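Local structure of LP04448p (Drosophila melanogaster, 4QMH) at residues A[20-25]-A[38-43]; A[43-48]-A[78-83]; A[138-143]-A[153-158]. The protein probably binds tubulin through this fourth TOG domain, one of a structurally diverse TOG array with which its XMAP215 family drives microtubule polymerization. All blocks are in the same frame, centred on the assembly; numbering follows the deposited sequence.

Contact 1 (A[20-25]-A[38-43]); sequences EALLKE and LTKLQA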
loop_
_atom_site.group_PDB
_atom_site.type_symbol
_atom_site.label_atom_id
_atom_site.label_comp_id
_atom_site.label_asym_id
_atom_site.label_seq_id
_atom_site.Cartn_x
_atom_site.Cartn_y
_atom_site.Cartn_z
ATOM N N GLU A 20 14.396 -22.820 7.311
ATOM C CA GLU A 20 14.782 -22.045 8.479
ATOM C C GLU A 20 16.130 -21.372 8.241
ATOM O O GLU A 20 16.360 -20.241 8.691
ATOM C CB GLU A 20 14.871 -22.945 9.711
ATOM C CG GLU A 20 13.533 -23.492 10.176
ATOM C CD GLU A 20 12.670 -22.441 10.840
ATOM O OE1 GLU A 20 13.213 -21.387 11.228
ATOM O OE2 GLU A 20 11.449 -22.669 10.973
ATOM N N ALA A 21 17.020 -22.072 7.542
ATOM C CA ALA A 21 18.358 -21.540 7.282
ATOM C C ALA A 21 18.295 -20.296 6.402
ATOM O O ALA A 21 19.001 -19.316 6.653
ATOM C CB ALA A 21 19.253 -22.597 6.644
ATOM N N LEU A 22 17.467 -20.348 5.363
ATOM C CA LEU A 22 17.307 -19.197 4.480
ATOM C C LEU A 22 16.749 -18.013 5.265
ATOM O O LEU A 22 17.255 -16.905 5.161
ATOM C CB LEU A 22 16.401 -19.529 3.295
ATOM C CG LEU A 22 16.051 -18.334 2.409
ATOM C CD1 LEU A 22 17.303 -17.778 1.725
ATOM C CD2 LEU A 22 15.010 -18.743 1.385
ATOM N N LEU A 23 15.712 -18.247 6.069
ATOM C CA LEU A 23 15.135 -17.164 6.857
ATOM C C LEU A 23 16.128 -16.595 7.864
ATOM O O LEU A 23 16.174 -15.391 8.099
ATOM C CB LEU A 23 13.860 -17.623 7.560
ATOM C CG LEU A 23 12.747 -18.047 6.604
ATOM C CD1 LEU A 23 11.527 -18.527 7.396
ATOM C CD2 LEU A 23 12.368 -16.901 5.664
ATOM N N LYS A 24 16.932 -17.467 8.456
ATOM C CA LYS A 24 17.953 -17.017 9.386
ATOM C C LYS A 24 19.005 -16.154 8.690
ATOM O O LYS A 24 19.427 -15.128 9.231
ATOM C CB LYS A 24 18.613 -18.218 10.058
ATOM C CG LYS A 24 19.674 -17.836 11.082
ATOM C CD LYS A 24 20.197 -19.073 11.795
ATOM C CE LYS A 24 21.552 -18.806 12.443
ATOM N NZ LYS A 24 22.135 -20.054 13.029
ATOM N N GLU A 25 19.421 -16.561 7.493
ATOM C CA GLU A 25 20.382 -15.762 6.727
ATOM C C GLU A 25 19.789 -14.398 6.380
ATOM O O GLU A 25 20.450 -13.367 6.514
ATOM C CB GLU A 25 20.819 -16.477 5.448
ATOM C CG GLU A 25 21.976 -15.765 4.764
ATOM C CD GLU A 25 22.587 -16.574 3.641
ATOM O OE1 GLU A 25 21.831 -17.216 2.890
ATOM O OE2 GLU A 25 23.829 -16.561 3.515
ATOM N N LEU A 38 18.677 -12.715 0.369
ATOM C CA LEU A 38 17.795 -12.228 -0.685
ATOM C C LEU A 38 18.280 -12.697 -2.053
ATOM O O LEU A 38 17.469 -12.977 -2.928
ATOM C CB LEU A 38 17.688 -10.706 -0.642
ATOM C CG LEU A 38 17.086 -10.142 0.645
ATOM C CD1 LEU A 38 17.099 -8.613 0.599
ATOM C CD2 LEU A 38 15.690 -10.666 0.846
ATOM N N THR A 39 19.596 -12.805 -2.229
ATOM C CA THR A 39 20.135 -13.280 -3.505
ATOM C C THR A 39 19.671 -14.702 -3.781
ATOM O O THR A 39 19.269 -15.026 -4.903
ATOM C CB THR A 39 21.665 -13.203 -3.551
ATOM O OG1 THR A 39 22.057 -11.829 -3.595
ATOM C CG2 THR A 39 22.206 -13.899 -4.799
ATOM N N LYS A 40 19.711 -15.543 -2.754
ATOM C CA LYS A 40 19.251 -16.925 -2.889
ATOM C C LYS A 40 17.753 -16.963 -3.179
ATOM O O LYS A 40 17.298 -17.750 -4.009
ATOM C CB LYS A 40 19.548 -17.731 -1.625
ATOM C CG LYS A 40 21.042 -17.995 -1.373
ATOM C CD LYS A 40 21.221 -18.821 -0.105
ATOM C CE LYS A 40 22.670 -19.195 0.134
ATOM N NZ LYS A 40 23.498 -18.033 0.533
ATOM N N LEU A 41 17.002 -16.102 -2.489
ATOM C CA LEU A 41 15.556 -16.020 -2.654
ATOM C C LEU A 41 15.175 -15.636 -4.079
ATOM O O LEU A 41 14.264 -16.212 -4.668
ATOM C CB LEU A 41 14.968 -15.000 -1.668
ATOM C CG LEU A 41 13.459 -14.824 -1.835
ATOM C CD1 LEU A 41 12.725 -16.134 -1.607
ATOM C CD2 LEU A 41 12.954 -13.764 -0.896
ATOM N N GLN A 42 15.891 -14.665 -4.635
ATOM C CA GLN A 42 15.620 -14.193 -5.983
ATOM C C GLN A 42 15.783 -15.334 -6.978
ATOM O O GLN A 42 14.988 -15.475 -7.902
ATOM C CB GLN A 42 16.559 -13.044 -6.331
ATOM C CG GLN A 42 16.165 -12.273 -7.588
ATOM C CD GLN A 42 16.522 -12.986 -8.883
ATOM O OE1 GLN A 42 15.909 -12.738 -9.926
ATOM N NE2 GLN A 42 17.533 -13.853 -8.833
ATOM N N ALA A 43 16.807 -16.161 -6.763
ATOM C CA ALA A 43 17.091 -17.281 -7.657
ATOM C C ALA A 43 16.020 -18.370 -7.547
ATOM O O ALA A 43 15.663 -19.010 -8.547
ATOM C CB ALA A 43 18.492 -17.843 -7.398
#
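With chi1 at -171° and the rest of its chain extended, Glu-25 carries its carboxylate straight out from helix 20-26 toward Lys-40, whose chain runs extended from CB to CE and then bends at chi4 (71°) to turn NZ toward it. The two belong to the first helices of a TOG domain, an all-helical array of HEAT-like repeats, and link helix 20-26 to the middle of helix 31-48. The side chains meet at about a right angle and form a salt bridge: Lys-40 NZ lies 3.0 Å from Glu-25 OE1, which accepts through its syn lone pair, on the side of OE2. A second, weak hydrogen bond of 3.3 Å joins NZ to Glu-25 OE2, so the ammonium is held chiefly by OE1. Glu-25 also packs on Thr-33 and Glu-36 at the start of helix 31-48.

Beside the salt bridge, one turn back on helix 20-26, the contact is apolar. Leu-22 and Lys-40 run past each other in opposite senses, and the buried leucine goes on to touch Ile-44, one turn further along. The aliphatic part of the lysine is used along its length: its CD and CE are each 3.5 Å from Glu-25 OE1, while its CB sits 4.0 Å from Leu-22 CD1.

Contact 2 (A[43-48]-A[78-83]); sequences AIISEA and LAICEQ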
loop_
_atom_site.group_PDB
_atom_site.type_symbol
_atom_site.label_atom_id
_atom_site.label_comp_id
_atom_site.label_asym_id
_atom_site.label_seq_id
_atom_site.Cartn_x
_atom_site.Cartn_y
_atom_site.Cartn_z
ATOM N N ALA A 43 16.807 -16.161 -6.763
ATOM C CA ALA A 43 17.091 -17.281 -7.657
ATOM C C ALA A 43 16.020 -18.370 -7.547
ATOM O O ALA A 43 15.663 -19.010 -8.547
ATOM C CB ALA A 43 18.492 -17.843 -7.398
ATOM N N ILE A 44 15.517 -18.582 -6.332
ATOM C CA ILE A 44 14.459 -19.563 -6.093
ATOM C C ILE A 44 13.208 -19.169 -6.865
ATOM O O ILE A 44 12.599 -20.001 -7.549
ATOM C CB ILE A 44 14.105 -19.685 -4.587
ATOM C CG1 ILE A 44 15.197 -20.439 -3.825
ATOM C CG2 ILE A 44 12.785 -20.418 -4.421
ATOM C CD1 ILE A 44 15.114 -20.258 -2.324
ATOM N N ILE A 45 12.830 -17.894 -6.766
ATOM C CA ILE A 45 11.657 -17.405 -7.481
ATOM C C ILE A 45 11.859 -17.450 -9.001
ATOM O O ILE A 45 10.986 -17.920 -9.734
ATOM C CB ILE A 45 11.253 -15.976 -7.025
ATOM C CG1 ILE A 45 10.960 -15.974 -5.523
ATOM C CG2 ILE A 45 10.043 -15.504 -7.829
ATOM C CD1 ILE A 45 10.961 -14.593 -4.900
ATOM N N SER A 46 13.007 -16.969 -9.478
ATOM C CA SER A 46 13.303 -16.973 -10.909
ATOM C C SER A 46 13.257 -18.372 -11.515
ATOM O O SER A 46 12.739 -18.572 -12.619
ATOM C CB SER A 46 14.687 -16.366 -11.166
ATOM O OG SER A 46 14.637 -14.959 -11.029
ATOM N N GLU A 47 13.818 -19.337 -10.799
ATOM C CA GLU A 47 13.903 -20.703 -11.313
ATOM C C GLU A 47 12.511 -21.334 -11.395
ATOM O O GLU A 47 12.214 -22.078 -12.330
ATOM C CB GLU A 47 14.822 -21.548 -10.425
ATOM C CG GLU A 47 14.897 -23.031 -10.821
ATOM C CD GLU A 47 15.515 -23.270 -12.198
ATOM O OE1 GLU A 47 15.973 -22.299 -12.840
ATOM O OE2 GLU A 47 15.546 -24.442 -12.637
ATOM N N ALA A 48 11.655 -21.037 -10.419
ATOM C CA ALA A 48 10.288 -21.549 -10.440
ATOM C C ALA A 48 9.409 -20.862 -11.498
ATOM O O ALA A 48 8.570 -21.504 -12.145
ATOM C CB ALA A 48 9.659 -21.432 -9.050
ATOM N N LEU A 78 12.012 -4.546 -2.171
ATOM C CA LEU A 78 10.919 -4.077 -3.022
ATOM C C LEU A 78 10.960 -4.784 -4.376
ATOM O O LEU A 78 9.931 -5.247 -4.867
ATOM C CB LEU A 78 10.960 -2.558 -3.208
ATOM C CG LEU A 78 10.574 -1.732 -1.980
ATOM C CD1 LEU A 78 11.077 -0.297 -2.148
ATOM C CD2 LEU A 78 9.057 -1.767 -1.720
ATOM N N ALA A 79 12.155 -4.872 -4.962
ATOM C CA ALA A 79 12.337 -5.570 -6.233
ATOM C C ALA A 79 11.895 -7.020 -6.117
ATOM O O ALA A 79 11.223 -7.547 -7.006
ATOM C CB ALA A 79 13.799 -5.490 -6.683
ATOM N N ILE A 80 12.280 -7.680 -5.028
ATOM C CA ILE A 80 11.866 -9.071 -4.829
ATOM C C ILE A 80 10.357 -9.225 -4.686
ATOM O O ILE A 80 9.769 -10.176 -5.209
ATOM C CB ILE A 80 12.573 -9.698 -3.618
ATOM C CG1 ILE A 80 14.040 -9.961 -3.959
ATOM C CG2 ILE A 80 11.888 -10.998 -3.220
ATOM C CD1 ILE A 80 14.891 -10.284 -2.753
ATOM N N CYS A 81 9.718 -8.288 -3.995
ATOM C CA CYS A 81 8.272 -8.365 -3.836
ATOM C C CYS A 81 7.563 -8.184 -5.173
ATOM O O CYS A 81 6.535 -8.800 -5.412
ATOM C CB CYS A 81 7.767 -7.348 -2.810
ATOM S SG CYS A 81 8.211 -7.775 -1.130
ATOM N N GLU A 82 8.115 -7.353 -6.048
ATOM C CA GLU A 82 7.514 -7.183 -7.365
ATOM C C GLU A 82 7.652 -8.486 -8.146
ATOM O O GLU A 82 6.695 -8.938 -8.779
ATOM C CB GLU A 82 8.130 -6.010 -8.132
ATOM C CG GLU A 82 7.226 -5.500 -9.247
ATOM C CD GLU A 82 7.740 -4.233 -9.900
ATOM O OE1 GLU A 82 8.379 -3.414 -9.206
ATOM O OE2 GLU A 82 7.503 -4.059 -11.114
ATOM N N GLN A 83 8.832 -9.097 -8.056
ATOM C CA GLN A 83 9.094 -10.394 -8.677
ATOM C C GLN A 83 8.124 -11.450 -8.129
ATOM O O GLN A 83 7.593 -12.279 -8.876
ATOM C CB GLN A 83 10.551 -10.791 -8.419
ATOM C CG GLN A 83 10.956 -12.169 -8.902
ATOM C CD GLN A 83 12.353 -12.560 -8.437
ATOM O OE1 GLN A 83 12.961 -11.888 -7.600
ATOM N NE2 GLN A 83 12.870 -13.647 -8.987
#
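Apolar packing between Ile-45 and its two partners, Ile-80 and Gln-83, makes up most of this contact between helices 31-48 and 71-88. Ile-45 and Ile-80 cross at about a right angle and meet through methyl groups, Ile-45 CD1 standing 4.1 Å from Ile-80 CG2. The larger overlap is with Gln-83. Its CG is anti to the backbone N (chi1 175°) and the chain stays extended, which lays the aliphatic stem against the branched side of the isoleucine: Gln-83 CG is 3.6 Å from Ile-45 CG2. The amide end follows, with Gln-83 NE2 at 3.4 Å from Ile-45 CB.

Among the polar groups, Gln-83 NE2 approaches Ser-46 OG to 3.0 Å, but the angle is poor and no hydrogen bond is made between them; Ser-46 N, also nearby, is a donor like NE2. Both side chains turn instead to Gln-42, one turn earlier on helix 31-48. Its backbone O accepts a hydrogen bond from Gln-83 NE2, while its side-chain OE1 is bonded to Ser-46 OG. One residue therefore fixes both polar groups, and the glutamine amide reaches across to the backbone of the neighbouring helix.

The short helical segments run nearly parallel, at 23°, with axes 10.7 Å apart, consistent with the side-by-side stacking of helices in a HEAT-like array. Ile-80 continues the packing onto Leu-38 and Leu-41 of helix 31-48, and Ile-45 onto Leu-84 and Ala-87 of helix 71-88. Beyond, Leu-78 and Cys-81 pass the stacking on to Cys-121 of helix 112-129, while Ile-44 and Ala-48 lie against the N-terminal loop at Ile-14.

Contact 3 (A[138-143]-A[153-158]); sequences EMIADA and TELWAW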
loop_
_atom_site.group_PDB
_atom_site.type_symbol
_atom_site.label_atom_id
_atom_site.label_comp_id
_atom_site.label_asym_id
_atom_site.label_seq_id
_atom_site.Cartn_x
_atom_site.Cartn_y
_atom_site.Cartn_z
ATOM N N GLU A 138 -7.450 -0.654 8.300
ATOM C CA GLU A 138 -6.927 0.702 8.448
ATOM C C GLU A 138 -5.447 0.825 8.120
ATOM O O GLU A 138 -4.755 1.659 8.684
ATOM C CB GLU A 138 -7.224 1.268 9.842
ATOM C CG GLU A 138 -8.736 1.413 10.094
ATOM C CD GLU A 138 -9.090 2.080 11.427
ATOM O OE1 GLU A 138 -8.198 2.632 12.104
ATOM O OE2 GLU A 138 -10.283 2.051 11.804
ATOM N N MET A 139 -4.961 0.007 7.198
ATOM C CA MET A 139 -3.559 0.127 6.785
ATOM C C MET A 139 -3.263 1.493 6.186
ATOM O O MET A 139 -2.256 2.126 6.510
ATOM C CB MET A 139 -3.181 -0.986 5.811
ATOM C CG MET A 139 -3.141 -2.348 6.482
ATOM S SD MET A 139 -2.750 -3.715 5.366
ATOM C CE MET A 139 -4.198 -3.759 4.326
ATOM N N ILE A 140 -4.152 1.950 5.316
ATOM C CA ILE A 140 -3.976 3.258 4.690
ATOM C C ILE A 140 -4.108 4.397 5.721
ATOM O O ILE A 140 -3.255 5.290 5.793
ATOM C CB ILE A 140 -4.932 3.405 3.488
ATOM C CG1 ILE A 140 -4.451 2.506 2.338
ATOM C CG2 ILE A 140 -5.033 4.850 3.027
ATOM C CD1 ILE A 140 -5.504 2.288 1.252
ATOM N N ALA A 141 -5.159 4.357 6.534
ATOM C CA ALA A 141 -5.339 5.378 7.567
ATOM C C ALA A 141 -4.163 5.434 8.545
ATOM O O ALA A 141 -3.749 6.511 8.960
ATOM C CB ALA A 141 -6.637 5.151 8.315
ATOM N N ASP A 142 -3.625 4.277 8.908
ATOM C CA ASP A 142 -2.504 4.249 9.840
ATOM C C ASP A 142 -1.268 4.889 9.211
ATOM O O ASP A 142 -0.481 5.548 9.905
ATOM C CB ASP A 142 -2.196 2.820 10.289
ATOM C CG ASP A 142 -3.119 2.338 11.393
ATOM O OD1 ASP A 142 -3.774 3.179 12.041
ATOM O OD2 ASP A 142 -3.167 1.110 11.625
ATOM N N ALA A 143 -1.084 4.696 7.907
ATOM C CA ALA A 143 0.047 5.334 7.225
ATOM C C ALA A 143 -0.153 6.846 7.139
ATOM O O ALA A 143 0.785 7.617 7.290
ATOM C CB ALA A 143 0.253 4.733 5.833
ATOM N N THR A 153 1.877 12.955 0.573
ATOM C CA THR A 153 1.810 13.386 -0.820
ATOM C C THR A 153 1.554 12.213 -1.761
ATOM O O THR A 153 0.627 12.249 -2.572
ATOM C CB THR A 153 3.092 14.117 -1.237
ATOM O OG1 THR A 153 3.280 15.249 -0.380
ATOM C CG2 THR A 153 2.990 14.588 -2.698
ATOM N N GLU A 154 2.360 11.159 -1.644
ATOM C CA GLU A 154 2.224 10.006 -2.538
ATOM C C GLU A 154 0.907 9.286 -2.315
ATOM O O GLU A 154 0.257 8.864 -3.268
ATOM C CB GLU A 154 3.360 9.001 -2.341
ATOM C CG GLU A 154 4.737 9.512 -2.652
ATOM C CD GLU A 154 4.979 9.766 -4.125
ATOM O OE1 GLU A 154 4.246 9.224 -4.975
ATOM O OE2 GLU A 154 5.921 10.521 -4.429
ATOM N N LEU A 155 0.519 9.144 -1.052
ATOM C CA LEU A 155 -0.639 8.312 -0.729
ATOM C C LEU A 155 -1.957 8.977 -1.119
ATOM O O LEU A 155 -2.850 8.324 -1.664
ATOM C CB LEU A 155 -0.615 7.906 0.749
ATOM C CG LEU A 155 -1.599 6.822 1.171
ATOM C CD1 LEU A 155 -1.659 5.671 0.153
ATOM C CD2 LEU A 155 -1.234 6.315 2.559
ATOM N N TRP A 156 -2.089 10.278 -0.876
ATOM C CA TRP A 156 -3.264 10.978 -1.377
ATOM C C TRP A 156 -3.335 10.978 -2.913
ATOM O O TRP A 156 -4.419 10.906 -3.484
ATOM C CB TRP A 156 -3.351 12.410 -0.832
ATOM C CG TRP A 156 -3.805 12.478 0.603
ATOM C CD1 TRP A 156 -3.123 13.033 1.651
ATOM C CD2 TRP A 156 -5.035 11.970 1.151
ATOM N NE1 TRP A 156 -3.853 12.912 2.805
ATOM C CE2 TRP A 156 -5.024 12.256 2.532
ATOM C CE3 TRP A 156 -6.138 11.301 0.608
ATOM C CZ2 TRP A 156 -6.077 11.899 3.383
ATOM C CZ3 TRP A 156 -7.178 10.944 1.452
ATOM C CH2 TRP A 156 -7.142 11.245 2.827
ATOM N N ALA A 157 -2.191 11.056 -3.587
ATOM C CA ALA A 157 -2.200 11.029 -5.049
ATOM C C ALA A 157 -2.711 9.678 -5.512
ATOM O O ALA A 157 -3.478 9.582 -6.463
ATOM C CB ALA A 157 -0.804 11.265 -5.597
ATOM N N TRP A 158 -2.260 8.629 -4.831
ATOM C CA TRP A 158 -2.632 7.274 -5.209
ATOM C C TRP A 158 -4.114 7.050 -4.965
ATOM O O TRP A 158 -4.805 6.497 -5.811
ATOM C CB TRP A 158 -1.787 6.261 -4.440
ATOM C CG TRP A 158 -2.083 4.815 -4.765
ATOM C CD1 TRP A 158 -1.611 4.099 -5.824
ATOM C CD2 TRP A 158 -2.878 3.914 -3.988
ATOM N NE1 TRP A 158 -2.078 2.793 -5.766
ATOM C CE2 TRP A 158 -2.865 2.661 -4.651
ATOM C CE3 TRP A 158 -3.614 4.046 -2.804
ATOM C CZ2 TRP A 158 -3.553 1.553 -4.162
ATOM C CZ3 TRP A 158 -4.303 2.943 -2.324
ATOM C CH2 TRP A 158 -4.265 1.712 -3.004
#
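The indole of Trp-158 is met at its edge, near the ring plane, by Ile-140 CD1, which stands 3.8 Å from Trp-158 CZ3; the two side chains cross at about a right angle. Helices 139-145 and 149-162 form a hairpin within the HEAT-like array of the TOG domain, and their short segments run roughly antiparallel at 145°, with axes 11.2 Å apart. On Trp-158, chi1 of -179° sets CG anti to the backbone N and sends the six-membered ring toward helix 139-145. Its NE1 is hydrogen-bonded to Asn-123 OD1 of helix 112-129, which ties down the pyrrole side of the ring and limits its rotation. Leu-119 and Ile-122 of that helix also touch the Trp-158 side chain.

The rest is aliphatic side chains and one backbone carbonyl. Leu-155 points one methyl between two residues a turn apart on the opposing helix, and Ile-140 CG2 is 4.1 Å from Leu-155 CD2. Ile-140 therefore divides its branches, CD1 going to the tryptophan and CG2 to the leucine. Phe-100 and Met-179 pack on Ile-140 from helices 96-106 and 173-186. Leu-155 CD2 completes its contacts at 3.9 Å from Ala-143 CB and, at the same distance, from Ile-140 O.

Overall arrangement
From the N terminus, contact 1 closes first, folding helix 20-26 back onto helix 31-48 with 12 residues between its segments, mostly helical. Contact 2 opens at Ala-43, the residue the two share, and spans 29 residues to join helix 31-48 to helix 71-88. Their centres are 11 Å apart and they touch directly, as where Leu-41 CD2 packs 3.8 Å from Ile-80 CG2. Contact 3 follows, with nine residues between its segments, pairing helices 139-145 and 149-162 near the middle of the chain. All three are in series, none nested or crossed. Contact 3 stands apart, its centre about 26 Å from that of contact 2, with helices 96-106 and 112-129 between them along the chain.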